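Local coordinates for glutathione S-transferase (Bombyx mori, PDB 4E8H), which binds glutathione as a homodimer and, judging from its family, probably catalyses transfer of glutathione to other substrates, at residues S87-N92 and M158-I163; R26-D31 and Y77-Y82; G108-R113 and D137-W142. All blocks are in the same frame, centred on the assembly; numbering follows the deposited sequence.

Contact 1 (S87-N92 and M158-I163); sequences SLYPKN and MTVADI
Leu88 meets the start of helix 160-174, where Thr159 and Asp162 form a capping box. A capping box at this helix is a known feature of the glutathione transferase fold. Within it, Thr159 N donates to Asp162 OD2 at 2.8 Å and uses the anti lone pair of that oxygen. Thr159 OG1 lies between its own backbone N and carbonyl carbon (chi1 61°), which turns it back to accept weakly from Ala161 N. The second carboxylate oxygen, Asp162 OD1, is held by Val153 N and Trp188 NE1.

One hydrogen bond crosses the contact. Val160 N donates to Leu88 O at 3.1 Å, with an N-H...O angle of 154° and the donor in the carbonyl plane. The loop carbonyl thus takes up an N-H of the first helical turn. Thr159 CB packs beside the same oxygen.

The apolar part centres on Leu88. Its CD2 methyl lies 3.6 Å from Met158 O. It also meets Met158 CE at 4.0 Å and Ile163 CD1 at 4.3 Å, as the Met158 chain bends at chi3. Val27 of helix 16-27 also touches Leu88. Tyr89 passes the helix start on its way to Asp100, which binds its hydroxyl. Its ring atom CD1 touches Val160 CG2 at 4.1 Å, the two side chains crossing at a slant.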
ATOM      1  N   SER B  87     -10.932  14.855   9.598  1.00 24.51           N
ATOM      2  CA  SER B  87     -11.029  13.888  10.705  1.00 23.88           C
ATOM      3  C   SER B  87     -10.807  12.429  10.284  1.00 23.26           C
ATOM      4  O   SER B  87     -10.239  11.640  11.042  1.00 23.15           O
ATOM      5  CB  SER B  87     -12.365  14.029  11.437  1.00 23.96           C
ATOM      6  OG  SER B  87     -13.447  13.635  10.609  1.00 24.28           O
ATOM      7  N   LEU B  88     -11.259  12.084   9.077  1.00 22.51           N
ATOM      8  CA  LEU B  88     -11.074  10.743   8.515  1.00 21.76           C
ATOM      9  C   LEU B  88      -9.643  10.479   8.041  1.00 21.34           C
ATOM     10  O   LEU B  88      -9.276   9.333   7.771  1.00 21.25           O
ATOM     11  CB  LEU B  88     -12.028  10.509   7.336  1.00 21.72           C
ATOM     12  CG  LEU B  88     -13.433   9.910   7.492  1.00 21.44           C
ATOM     13  CD1 LEU B  88     -13.950   9.492   6.104  1.00 21.28           C
ATOM     14  CD2 LEU B  88     -13.468   8.722   8.449  1.00 20.99           C
ATOM     15  N   TYR B  89      -8.851  11.542   7.921  1.00 20.78           N
ATOM     16  CA  TYR B  89      -7.489  11.456   7.394  1.00 20.27           C
ATOM     17  C   TYR B  89      -6.759  12.770   7.693  1.00 20.18           C
ATOM     18  O   TYR B  89      -6.512  13.564   6.781  1.00 20.12           O
ATOM     19  CB  TYR B  89      -7.534  11.161   5.884  1.00 20.11           C
ATOM     20  CG  TYR B  89      -6.218  10.760   5.242  1.00 19.43           C
ATOM     21  CD1 TYR B  89      -5.463   9.697   5.743  1.00 18.63           C
ATOM     22  CD2 TYR B  89      -5.747  11.424   4.109  1.00 18.66           C
ATOM     23  CE1 TYR B  89      -4.257   9.324   5.146  1.00 18.20           C
ATOM     24  CE2 TYR B  89      -4.546  11.054   3.503  1.00 18.20           C
ATOM     25  CZ  TYR B  89      -3.806  10.007   4.027  1.00 18.08           C
ATOM     26  OH  TYR B  89      -2.620   9.640   3.431  1.00 17.78           O
ATOM     27  N   PRO B  90      -6.431  13.011   8.984  1.00 20.11           N
ATOM     28  CA  PRO B  90      -5.886  14.294   9.444  1.00 20.08           C
ATOM     29  C   PRO B  90      -4.576  14.682   8.779  1.00 20.03           C
ATOM     30  O   PRO B  90      -3.827  13.818   8.315  1.00 20.03           O
ATOM     31  CB  PRO B  90      -5.676  14.073  10.948  1.00 20.09           C
ATOM     32  CG  PRO B  90      -5.669  12.599  11.130  1.00 20.15           C
ATOM     33  CD  PRO B  90      -6.622  12.083  10.111  1.00 20.14           C
ATOM     34  N   LYS B  91      -4.308  15.982   8.746  1.00 19.90           N
ATOM     35  CA  LYS B  91      -3.152  16.505   8.030  1.00 19.77           C
ATOM     36  C   LYS B  91      -1.891  16.564   8.882  1.00 19.26           C
ATOM     37  O   LYS B  91      -0.781  16.640   8.346  1.00 19.20           O
ATOM     38  CB  LYS B  91      -3.475  17.859   7.399  1.00 19.98           C
ATOM     39  CG  LYS B  91      -4.390  17.711   6.195  1.00 20.89           C
ATOM     40  CD  LYS B  91      -4.715  19.049   5.554  1.00 22.40           C
ATOM     41  CE  LYS B  91      -5.651  18.811   4.374  1.00 23.19           C
ATOM     42  NZ  LYS B  91      -5.735  19.997   3.481  1.00 23.80           N
ATOM     43  N   ASN B  92      -2.072  16.522  10.203  1.00 18.64           N
ATOM     44  CA  ASN B  92      -0.966  16.382  11.142  1.00 17.98           C
ATOM     45  C   ASN B  92      -0.071  15.234  10.690  1.00 17.32           C
ATOM     46  O   ASN B  92      -0.546  14.104  10.562  1.00 17.31           O
ATOM     47  CB  ASN B  92      -1.497  16.104  12.550  1.00 18.14           C
ATOM     48  CG  ASN B  92      -0.389  15.852  13.552  1.00 18.58           C
ATOM     49  OD1 ASN B  92      -0.099  14.706  13.901  1.00 19.03           O
ATOM     50  ND2 ASN B  92       0.246  16.923  14.015  1.00 19.16           N
ATOM     51  N   MET B 158     -12.229   7.346  14.156  1.00 12.20           N
ATOM     52  CA  MET B 158     -12.311   6.484  12.975  1.00 11.60           C
ATOM     53  C   MET B 158     -11.652   7.159  11.770  1.00 11.00           C
ATOM     54  O   MET B 158     -11.795   8.369  11.572  1.00 10.93           O
ATOM     55  CB  MET B 158     -13.771   6.127  12.661  1.00 11.81           C
ATOM     56  CG  MET B 158     -13.941   5.018  11.619  1.00 12.37           C
ATOM     57  SD  MET B 158     -15.654   4.698  11.143  1.00 13.79           S
ATOM     58  CE  MET B 158     -16.010   6.128  10.122  1.00 13.61           C
ATOM     59  N   THR B 159     -10.915   6.375  10.983  1.00 10.21           N
ATOM     60  CA  THR B 159     -10.233   6.879   9.789  1.00  9.47           C
ATOM     61  C   THR B 159     -10.512   5.981   8.582  1.00  9.18           C
ATOM     62  O   THR B 159     -11.194   4.959   8.709  1.00  8.92           O
ATOM     63  CB  THR B 159      -8.699   7.009  10.011  1.00  9.43           C
ATOM     64  OG1 THR B 159      -8.137   5.725  10.308  1.00  9.14           O
ATOM     65  CG2 THR B 159      -8.389   7.980  11.148  1.00  9.22           C
ATOM     66  N   VAL B 160      -9.993   6.365   7.415  1.00  8.85           N
ATOM     67  CA  VAL B 160     -10.101   5.531   6.211  1.00  8.64           C
ATOM     68  C   VAL B 160      -9.496   4.141   6.432  1.00  8.46           C
ATOM     69  O   VAL B 160      -9.928   3.166   5.812  1.00  8.50           O
ATOM     70  CB  VAL B 160      -9.471   6.200   4.954  1.00  8.65           C
ATOM     71  CG1 VAL B 160     -10.294   7.407   4.519  1.00  8.66           C
ATOM     72  CG2 VAL B 160      -8.010   6.593   5.199  1.00  8.72           C
ATOM     73  N   ALA B 161      -8.509   4.062   7.326  1.00  8.24           N
ATOM     74  CA  ALA B 161      -7.876   2.795   7.680  1.00  8.10           C
ATOM     75  C   ALA B 161      -8.866   1.805   8.304  1.00  8.00           C
ATOM     76  O   ALA B 161      -8.867   0.630   7.940  1.00  8.04           O
ATOM     77  CB  ALA B 161      -6.681   3.026   8.591  1.00  8.12           C
ATOM     78  N   ASP B 162      -9.710   2.283   9.223  1.00  7.76           N
ATOM     79  CA  ASP B 162     -10.782   1.459   9.805  1.00  7.68           C
ATOM     80  C   ASP B 162     -11.768   0.974   8.749  1.00  7.63           C
ATOM     81  O   ASP B 162     -12.217  -0.171   8.794  1.00  7.58           O
ATOM     82  CB  ASP B 162     -11.560   2.230  10.872  1.00  7.62           C
ATOM     83  CG  ASP B 162     -10.690   2.679  12.019  1.00  7.77           C
ATOM     84  OD1 ASP B 162     -10.396   1.854  12.908  1.00  7.72           O
ATOM     85  OD2 ASP B 162     -10.305   3.865  12.033  1.00  8.16           O
ATOM     86  N   ILE B 163     -12.104   1.855   7.809  1.00  7.72           N
ATOM     87  CA  ILE B 163     -13.096   1.555   6.776  1.00  7.85           C
ATOM     88  C   ILE B 163     -12.639   0.425   5.839  1.00  7.97           C
ATOM     89  O   ILE B 163     -13.418  -0.486   5.553  1.00  8.15           O
ATOM     90  CB  ILE B 163     -13.531   2.835   5.990  1.00  7.85           C
ATOM     91  CG1 ILE B 163     -14.132   3.874   6.953  1.00  7.78           C
ATOM     92  CG2 ILE B 163     -14.521   2.483   4.872  1.00  7.69           C
ATOM     93  CD1 ILE B 163     -14.566   5.191   6.297  1.00  7.41           C
TER

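Contact 2 (R26-D31 and Y77-Y82); sequences RVLELD and YLVNAY
In the thioredoxin-like N-terminal domain, the end of helix 16-27 packs on helix 71-82 through Leu28 and Leu30. The first helix closes in a Schellman motif. Glu29 has a positive phi (62°), and Glu29 N bonds to Arg26 O at 2.9 Å. The chain then turns toward strand 32-36. Leu28 and Leu30 stand before and after Glu29, and both direct their CB atoms at the other helix. No hydrogen bond crosses the contact; it is made by apolar side chains, with one methyl also against the backbone.

Leu28 reaches the helix with its CD1 methyl. This methyl sits 3.6 Å from Leu78 CB and close to the Leu78 carbonyl carbon, so it rests on the backbone as well as on side chains. The same CD1 lies 3.8 Å from Val79 CG2, and Leu28 CD2 touches that methyl too. Val79 CG1 is anti to the backbone N (chi1 -176°), which leaves CG2 beside that N and facing Leu28. These two side chains meet at about a right angle.

Leu78 lies between the helix end and the sheet. It touches Leu30 with CD2, and it also packs on Ile7 and Met61 of two strands. Tyr82 offers its CB to Leu30, while its ring leads away and its hydroxyl bonds to Asp63. Its ring has Ala81 CB over one face. Helix 71-82 also meets the second subunit: Tyr77 OH hydrogen-bonds to Arg94 of that chain, and Tyr82 packs on the same arginine. At the loop end, both Leu30 methyls meet one carbon from the same side: Tyr82 CB lies 4.1 Å from Leu30 CD1 and 4.0 Å from Leu30 CD2.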
ATOM      1  N   ARG B  26     -19.805   7.564   1.370  1.00 10.71           N
ATOM      2  CA  ARG B  26     -21.006   7.792   2.176  1.00 11.51           C
ATOM      3  C   ARG B  26     -20.707   8.636   3.414  1.00 11.96           C
ATOM      4  O   ARG B  26     -21.436   9.587   3.707  1.00 11.99           O
ATOM      5  CB  ARG B  26     -21.666   6.467   2.572  1.00 11.52           C
ATOM      6  CG  ARG B  26     -22.345   5.735   1.416  1.00 12.27           C
ATOM      7  CD  ARG B  26     -23.652   6.403   1.006  1.00 13.60           C
ATOM      8  NE  ARG B  26     -24.681   6.255   2.033  1.00 14.74           N
ATOM      9  CZ  ARG B  26     -25.553   5.252   2.085  1.00 15.24           C
ATOM     10  NH1 ARG B  26     -25.536   4.295   1.163  1.00 15.22           N
ATOM     11  NH2 ARG B  26     -26.448   5.207   3.061  1.00 15.50           N
ATOM     12  N   VAL B  27     -19.631   8.296   4.124  1.00 12.60           N
ATOM     13  CA  VAL B  27     -19.212   9.034   5.323  1.00 13.39           C
ATOM     14  C   VAL B  27     -18.895  10.497   4.992  1.00 14.07           C
ATOM     15  O   VAL B  27     -19.150  11.395   5.798  1.00 14.09           O
ATOM     16  CB  VAL B  27     -18.012   8.345   6.037  1.00 13.23           C
ATOM     17  CG1 VAL B  27     -17.475   9.200   7.185  1.00 13.37           C
ATOM     18  CG2 VAL B  27     -18.419   6.981   6.561  1.00 13.12           C
ATOM     19  N   LEU B  28     -18.357  10.724   3.796  1.00 15.06           N
ATOM     20  CA  LEU B  28     -18.048  12.068   3.310  1.00 16.10           C
ATOM     21  C   LEU B  28     -19.252  12.731   2.643  1.00 16.82           C
ATOM     22  O   LEU B  28     -19.181  13.897   2.243  1.00 16.96           O
ATOM     23  CB  LEU B  28     -16.871  12.024   2.329  1.00 16.01           C
ATOM     24  CG  LEU B  28     -15.499  11.622   2.878  1.00 16.17           C
ATOM     25  CD1 LEU B  28     -14.562  11.259   1.745  1.00 16.01           C
ATOM     26  CD2 LEU B  28     -14.895  12.720   3.748  1.00 16.13           C
ATOM     27  N   GLU B  29     -20.344  11.976   2.520  1.00 17.71           N
ATOM     28  CA  GLU B  29     -21.609  12.455   1.942  1.00 18.63           C
ATOM     29  C   GLU B  29     -21.476  12.874   0.473  1.00 18.89           C
ATOM     30  O   GLU B  29     -22.012  13.900   0.044  1.00 18.97           O
ATOM     31  CB  GLU B  29     -22.232  13.560   2.813  1.00 18.81           C
ATOM     32  CG  GLU B  29     -22.496  13.118   4.253  1.00 19.96           C
ATOM     33  CD  GLU B  29     -23.017  14.233   5.145  1.00 21.61           C
ATOM     34  OE1 GLU B  29     -22.608  15.400   4.964  1.00 22.30           O
ATOM     35  OE2 GLU B  29     -23.831  13.934   6.043  1.00 22.32           O
ATOM     36  N   LEU B  30     -20.752  12.054  -0.287  1.00 19.24           N
ATOM     37  CA  LEU B  30     -20.606  12.229  -1.727  1.00 19.55           C
ATOM     38  C   LEU B  30     -21.432  11.157  -2.422  1.00 19.70           C
ATOM     39  O   LEU B  30     -21.294   9.972  -2.110  1.00 19.74           O
ATOM     40  CB  LEU B  30     -19.135  12.089  -2.140  1.00 19.58           C
ATOM     41  CG  LEU B  30     -18.082  13.011  -1.513  1.00 19.67           C
ATOM     42  CD1 LEU B  30     -16.679  12.454  -1.723  1.00 19.60           C
ATOM     43  CD2 LEU B  30     -18.183  14.423  -2.072  1.00 19.71           C
ATOM     44  N   ASP B  31     -22.297  11.558  -3.350  1.00 19.89           N
ATOM     45  CA  ASP B  31     -23.004  10.566  -4.150  1.00 20.03           C
ATOM     46  C   ASP B  31     -22.094  10.074  -5.257  1.00 19.71           C
ATOM     47  O   ASP B  31     -21.463  10.866  -5.963  1.00 19.83           O
ATOM     48  CB  ASP B  31     -24.315  11.097  -4.739  1.00 20.31           C
ATOM     49  CG  ASP B  31     -25.153   9.993  -5.394  1.00 21.03           C
ATOM     50  OD1 ASP B  31     -25.811  10.253  -6.420  1.00 21.78           O
ATOM     51  OD2 ASP B  31     -25.148   8.852  -4.886  1.00 21.94           O
ATOM     52  N   TYR B  77      -7.772  10.346  -1.385  1.00  7.65           N
ATOM     53  CA  TYR B  77      -8.091  11.450  -2.300  1.00  8.04           C
ATOM     54  C   TYR B  77      -9.440  12.105  -1.996  1.00  8.30           C
ATOM     55  O   TYR B  77      -9.547  13.333  -2.005  1.00  8.38           O
ATOM     56  CB  TYR B  77      -8.056  11.002  -3.770  1.00  7.98           C
ATOM     57  CG  TYR B  77      -8.659  12.026  -4.719  1.00  8.20           C
ATOM     58  CD1 TYR B  77      -8.014  13.239  -4.967  1.00  8.17           C
ATOM     59  CD2 TYR B  77      -9.882  11.790  -5.352  1.00  8.14           C
ATOM     60  CE1 TYR B  77      -8.567  14.190  -5.825  1.00  8.43           C
ATOM     61  CE2 TYR B  77     -10.444  12.737  -6.213  1.00  8.33           C
ATOM     62  CZ  TYR B  77      -9.778  13.931  -6.446  1.00  8.54           C
ATOM     63  OH  TYR B  77     -10.322  14.868  -7.297  1.00  8.95           O
ATOM     64  N   LEU B  78     -10.463  11.291  -1.741  1.00  8.60           N
ATOM     65  CA  LEU B  78     -11.794  11.822  -1.451  1.00  8.83           C
ATOM     66  C   LEU B  78     -11.783  12.684  -0.188  1.00  9.13           C
ATOM     67  O   LEU B  78     -12.444  13.725  -0.140  1.00  9.14           O
ATOM     68  CB  LEU B  78     -12.841  10.703  -1.362  1.00  8.74           C
ATOM     69  CG  LEU B  78     -13.105   9.845  -2.610  1.00  8.80           C
ATOM     70  CD1 LEU B  78     -14.161   8.786  -2.324  1.00  8.97           C
ATOM     71  CD2 LEU B  78     -13.503  10.683  -3.824  1.00  8.50           C
ATOM     72  N   VAL B  79     -11.012  12.268   0.816  1.00  9.50           N
ATOM     73  CA  VAL B  79     -10.853  13.081   2.023  1.00  9.96           C
ATOM     74  C   VAL B  79     -10.016  14.346   1.761  1.00 10.42           C
ATOM     75  O   VAL B  79     -10.437  15.442   2.137  1.00 10.47           O
ATOM     76  CB  VAL B  79     -10.301  12.271   3.229  1.00  9.94           C
ATOM     77  CG1 VAL B  79     -10.252  13.143   4.487  1.00  9.90           C
ATOM     78  CG2 VAL B  79     -11.160  11.039   3.489  1.00  9.74           C
ATOM     79  N   ASN B  80      -8.857  14.201   1.111  1.00 11.00           N
ATOM     80  CA  ASN B  80      -7.994  15.355   0.798  1.00 11.59           C
ATOM     81  C   ASN B  80      -8.708  16.436  -0.008  1.00 12.13           C
ATOM     82  O   ASN B  80      -8.544  17.628   0.257  1.00 12.13           O
ATOM     83  CB  ASN B  80      -6.723  14.928   0.047  1.00 11.51           C
ATOM     84  CG  ASN B  80      -5.742  14.162   0.920  1.00 11.37           C
ATOM     85  OD1 ASN B  80      -5.762  14.263   2.149  1.00 11.35           O
ATOM     86  ND2 ASN B  80      -4.869  13.392   0.281  1.00 11.22           N
ATOM     87  N   ALA B  81      -9.503  16.010  -0.987  1.00 12.88           N
ATOM     88  CA  ALA B  81     -10.175  16.935  -1.892  1.00 13.69           C
ATOM     89  C   ALA B  81     -11.544  17.414  -1.411  1.00 14.39           C
ATOM     90  O   ALA B  81     -11.915  18.563  -1.665  1.00 14.37           O
ATOM     91  CB  ALA B  81     -10.289  16.325  -3.286  1.00 13.61           C
ATOM     92  N   TYR B  82     -12.293  16.553  -0.722  1.00 15.40           N
ATOM     93  CA  TYR B  82     -13.713  16.834  -0.477  1.00 16.52           C
ATOM     94  C   TYR B  82     -14.223  16.702   0.955  1.00 17.62           C
ATOM     95  O   TYR B  82     -15.412  16.924   1.209  1.00 17.67           O
ATOM     96  CB  TYR B  82     -14.585  15.994  -1.416  1.00 16.31           C
ATOM     97  CG  TYR B  82     -14.305  16.244  -2.876  1.00 16.04           C
ATOM     98  CD1 TYR B  82     -14.441  17.522  -3.424  1.00 15.88           C
ATOM     99  CD2 TYR B  82     -13.904  15.207  -3.715  1.00 15.65           C
ATOM    100  CE1 TYR B  82     -14.179  17.760  -4.767  1.00 15.86           C
ATOM    101  CE2 TYR B  82     -13.643  15.433  -5.059  1.00 15.77           C
ATOM    102  CZ  TYR B  82     -13.783  16.711  -5.579  1.00 15.88           C
ATOM    103  OH  TYR B  82     -13.525  16.940  -6.910  1.00 16.03           O
TER

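Contact 3 (G108-R113 and D137-W142); sequences GTLYLR and DEALGW
Arg113 and Glu138 join two helices of the all-helical C-terminal domain by a salt bridge. Arg113 NH1 donates to Glu138 OE1 at 2.9 Å, with an N-H...O angle of 166°. The oxygen lies in the guanidinium plane. It is met on its anti side, 19° out of the carboxylate plane. Water 1 adds a second link: it accepts from Arg113 NH2 at 2.8 Å and donates to Glu138 OE1 at 2.7 Å. That carboxylate oxygen therefore takes two bonds. NH1 also bonds to Lys135 O, one turn earlier in helix 130-146. With the water on NH2, both terminal nitrogens have partners. Such grips would be expected to fix the rotation of the guanidinium.

Trp142 CZ3 lies over one guanidinium face, offset toward the rim. The edge of the same indole meets Thr109 CG2, which is 3.8 Å from Trp142 CZ3. Thr109 CG2 is anti to the backbone N, which leaves the hydroxyl beside that N. OG1 makes a weak bond to Gln55 of the second subunit.

Ala139 CB points at helix 93-124 and lies 4.0 Å from Arg113 CD and 4.1 Å from Leu110 CD1. Leu110 CD1 also touches Leu140 CD2.

The segment axes run roughly antiparallel, at 140°, and approach to 9.4 Å. Segment 108-113 opens with a wider pi-type turn at 108-111. Leu110 and Leu140 both pack on helix 160-174, and Tyr111 touches Pro16 and Pro17 at the start of helix 16-27.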
ATOM      1  N   GLY B 108      -0.562  -4.643   2.099  1.00  7.72           N
ATOM      2  CA  GLY B 108       0.581  -5.546   1.986  1.00  7.71           C
ATOM      3  C   GLY B 108       0.592  -6.737   2.926  1.00  7.66           C
ATOM      4  O   GLY B 108       1.381  -7.662   2.737  1.00  7.70           O
ATOM      5  N   THR B 109      -0.276  -6.721   3.935  1.00  7.51           N
ATOM      6  CA  THR B 109      -0.286  -7.776   4.948  1.00  7.40           C
ATOM      7  C   THR B 109      -1.657  -8.442   5.095  1.00  7.27           C
ATOM      8  O   THR B 109      -1.832  -9.592   4.689  1.00  7.28           O
ATOM      9  CB  THR B 109       0.234  -7.259   6.316  1.00  7.39           C
ATOM     10  OG1 THR B 109       1.540  -6.693   6.146  1.00  7.55           O
ATOM     11  CG2 THR B 109       0.309  -8.388   7.342  1.00  7.49           C
ATOM     12  N   LEU B 110      -2.622  -7.716   5.663  1.00  7.04           N
ATOM     13  CA  LEU B 110      -3.931  -8.287   5.997  1.00  6.83           C
ATOM     14  C   LEU B 110      -4.719  -8.755   4.778  1.00  6.62           C
ATOM     15  O   LEU B 110      -5.116  -9.920   4.705  1.00  6.46           O
ATOM     16  CB  LEU B 110      -4.774  -7.308   6.828  1.00  6.84           C
ATOM     17  CG  LEU B 110      -6.085  -7.862   7.408  1.00  6.92           C
ATOM     18  CD1 LEU B 110      -5.820  -8.833   8.558  1.00  7.26           C
ATOM     19  CD2 LEU B 110      -7.003  -6.738   7.866  1.00  6.96           C
ATOM     20  N   TYR B 111      -4.948  -7.847   3.831  1.00  6.47           N
ATOM     21  CA  TYR B 111      -5.747  -8.172   2.655  1.00  6.41           C
ATOM     22  C   TYR B 111      -5.089  -9.239   1.783  1.00  6.36           C
ATOM     23  O   TYR B 111      -5.770 -10.128   1.268  1.00  6.30           O
ATOM     24  CB  TYR B 111      -6.067  -6.926   1.828  1.00  6.35           C
ATOM     25  CG  TYR B 111      -7.071  -7.201   0.739  1.00  6.84           C
ATOM     26  CD1 TYR B 111      -8.402  -7.477   1.052  1.00  7.25           C
ATOM     27  CD2 TYR B 111      -6.692  -7.207  -0.602  1.00  6.97           C
ATOM     28  CE1 TYR B 111      -9.331  -7.745   0.059  1.00  7.70           C
ATOM     29  CE2 TYR B 111      -7.617  -7.469  -1.607  1.00  7.47           C
ATOM     30  CZ  TYR B 111      -8.933  -7.739  -1.267  1.00  7.78           C
ATOM     31  OH  TYR B 111      -9.857  -8.003  -2.249  1.00  8.24           O
ATOM     32  N   LEU B 112      -3.772  -9.144   1.626  1.00  6.50           N
ATOM     33  CA  LEU B 112      -3.008 -10.122   0.854  1.00  6.62           C
ATOM     34  C   LEU B 112      -3.130 -11.531   1.435  1.00  6.80           C
ATOM     35  O   LEU B 112      -3.377 -12.490   0.699  1.00  6.76           O
ATOM     36  CB  LEU B 112      -1.536  -9.706   0.757  1.00  6.62           C
ATOM     37  CG  LEU B 112      -0.543 -10.692   0.128  1.00  6.54           C
ATOM     38  CD1 LEU B 112      -0.881 -10.993  -1.333  1.00  6.48           C
ATOM     39  CD2 LEU B 112       0.877 -10.163   0.254  1.00  6.66           C
ATOM     40  N   ARG B 113      -2.952 -11.644   2.751  1.00  7.07           N
ATOM     41  CA  ARG B 113      -3.075 -12.929   3.448  1.00  7.39           C
ATOM     42  C   ARG B 113      -4.511 -13.458   3.436  1.00  7.63           C
ATOM     43  O   ARG B 113      -4.725 -14.673   3.389  1.00  7.68           O
ATOM     44  CB  ARG B 113      -2.536 -12.831   4.878  1.00  7.37           C
ATOM     45  CG  ARG B 113      -1.013 -12.875   4.959  1.00  7.24           C
ATOM     46  CD  ARG B 113      -0.500 -12.228   6.236  1.00  7.11           C
ATOM     47  NE  ARG B 113       0.941 -11.983   6.184  1.00  7.27           N
ATOM     48  CZ  ARG B 113       1.822 -12.423   7.080  1.00  7.17           C
ATOM     49  NH1 ARG B 113       1.425 -13.133   8.128  1.00  7.24           N
ATOM     50  NH2 ARG B 113       3.109 -12.137   6.932  1.00  7.04           N
ATOM     51  N   ASP B 137      -3.933 -15.664  10.348  1.00  7.90           N
ATOM     52  CA  ASP B 137      -4.134 -15.622  11.799  1.00  7.85           C
ATOM     53  C   ASP B 137      -3.071 -14.780  12.505  1.00  7.66           C
ATOM     54  O   ASP B 137      -3.372 -14.070  13.469  1.00  7.54           O
ATOM     55  CB  ASP B 137      -4.129 -17.040  12.385  1.00  7.96           C
ATOM     56  CG  ASP B 137      -5.220 -17.932  11.805  1.00  8.56           C
ATOM     57  OD1 ASP B 137      -6.225 -17.411  11.276  1.00  9.18           O
ATOM     58  OD2 ASP B 137      -5.067 -19.169  11.884  1.00  9.46           O
ATOM     59  N   GLU B 138      -1.831 -14.877  12.022  1.00  7.55           N
ATOM     60  CA  GLU B 138      -0.713 -14.082  12.532  1.00  7.60           C
ATOM     61  C   GLU B 138      -0.987 -12.587  12.362  1.00  7.48           C
ATOM     62  O   GLU B 138      -0.703 -11.793  13.261  1.00  7.50           O
ATOM     63  CB  GLU B 138       0.593 -14.473  11.824  1.00  7.63           C
ATOM     64  CG  GLU B 138       1.852 -13.803  12.390  1.00  8.39           C
ATOM     65  CD  GLU B 138       3.103 -14.049  11.551  1.00  9.30           C
ATOM     66  OE1 GLU B 138       3.000 -14.119  10.306  1.00  9.55           O
ATOM     67  OE2 GLU B 138       4.196 -14.157  12.143  1.00  9.68           O
ATOM     68  N   ALA B 139      -1.546 -12.222  11.207  1.00  7.33           N
ATOM     69  CA  ALA B 139      -1.911 -10.836  10.908  1.00  7.22           C
ATOM     70  C   ALA B 139      -3.072 -10.339  11.771  1.00  7.19           C
ATOM     71  O   ALA B 139      -3.103  -9.166  12.152  1.00  7.11           O
ATOM     72  CB  ALA B 139      -2.239 -10.682   9.428  1.00  7.19           C
ATOM     73  N   LEU B 140      -4.020 -11.228  12.072  1.00  7.09           N
ATOM     74  CA  LEU B 140      -5.117 -10.903  12.987  1.00  7.11           C
ATOM     75  C   LEU B 140      -4.610 -10.629  14.406  1.00  6.90           C
ATOM     76  O   LEU B 140      -5.141  -9.760  15.096  1.00  6.92           O
ATOM     77  CB  LEU B 140      -6.190 -12.002  13.003  1.00  7.16           C
ATOM     78  CG  LEU B 140      -7.194 -12.109  11.844  1.00  7.63           C
ATOM     79  CD1 LEU B 140      -8.218 -13.198  12.138  1.00  7.82           C
ATOM     80  CD2 LEU B 140      -7.908 -10.783  11.563  1.00  7.84           C
ATOM     81  N   GLY B 141      -3.585 -11.368  14.830  1.00  6.80           N
ATOM     82  CA  GLY B 141      -2.926 -11.127  16.118  1.00  6.60           C
ATOM     83  C   GLY B 141      -2.283  -9.752  16.173  1.00  6.57           C
ATOM     84  O   GLY B 141      -2.400  -9.046  17.179  1.00  6.50           O
ATOM     85  N   TRP B 142      -1.607  -9.378  15.086  1.00  6.44           N
ATOM     86  CA  TRP B 142      -1.042  -8.036  14.945  1.00  6.49           C
ATOM     87  C   TRP B 142      -2.112  -6.940  14.984  1.00  6.43           C
ATOM     88  O   TRP B 142      -1.948  -5.943  15.691  1.00  6.52           O
ATOM     89  CB  TRP B 142      -0.216  -7.914  13.660  1.00  6.50           C
ATOM     90  CG  TRP B 142       1.045  -8.738  13.633  1.00  6.76           C
ATOM     91  CD1 TRP B 142       1.813  -9.111  14.702  1.00  6.65           C
ATOM     92  CD2 TRP B 142       1.701  -9.258  12.468  1.00  6.90           C
ATOM     93  NE1 TRP B 142       2.893  -9.847  14.276  1.00  7.07           N
ATOM     94  CE2 TRP B 142       2.851  -9.949  12.910  1.00  6.96           C
ATOM     95  CE3 TRP B 142       1.424  -9.214  11.094  1.00  6.96           C
ATOM     96  CZ2 TRP B 142       3.728 -10.592  12.026  1.00  7.16           C
ATOM     97  CZ3 TRP B 142       2.296  -9.853  10.215  1.00  7.11           C
ATOM     98  CH2 TRP B 142       3.433 -10.533  10.687  1.00  7.17           C
TER
HETATM   99  O   HOH W   1       4.968 -13.592   8.484  1.00 36.70           O

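Contacts 1 and 2 adjoin, with centres about 12 Å apart. Tyr89 CB packs on Val79 CG1 at 3.6 Å, and Leu88 CD1 on Val27 CG1 at 3.7 Å. Contact 2 lies inside the thioredoxin-like domain; contact 1 joins it to the helical domain. Contact 3 lies within the helical domain, in the stretch that contact 1 closes. Its centre is about 20 Å from that of contact 1 and about 27 Å from that of contact 2. Contacts 2 and 3 both touch the second subunit. None touches glutathione: the side chains of Val160, Leu78 and Leu110 each lie about 12 Å from it. Val160 and Leu110 are each about 7 Å from the glutathione-binding side chain of Arg72.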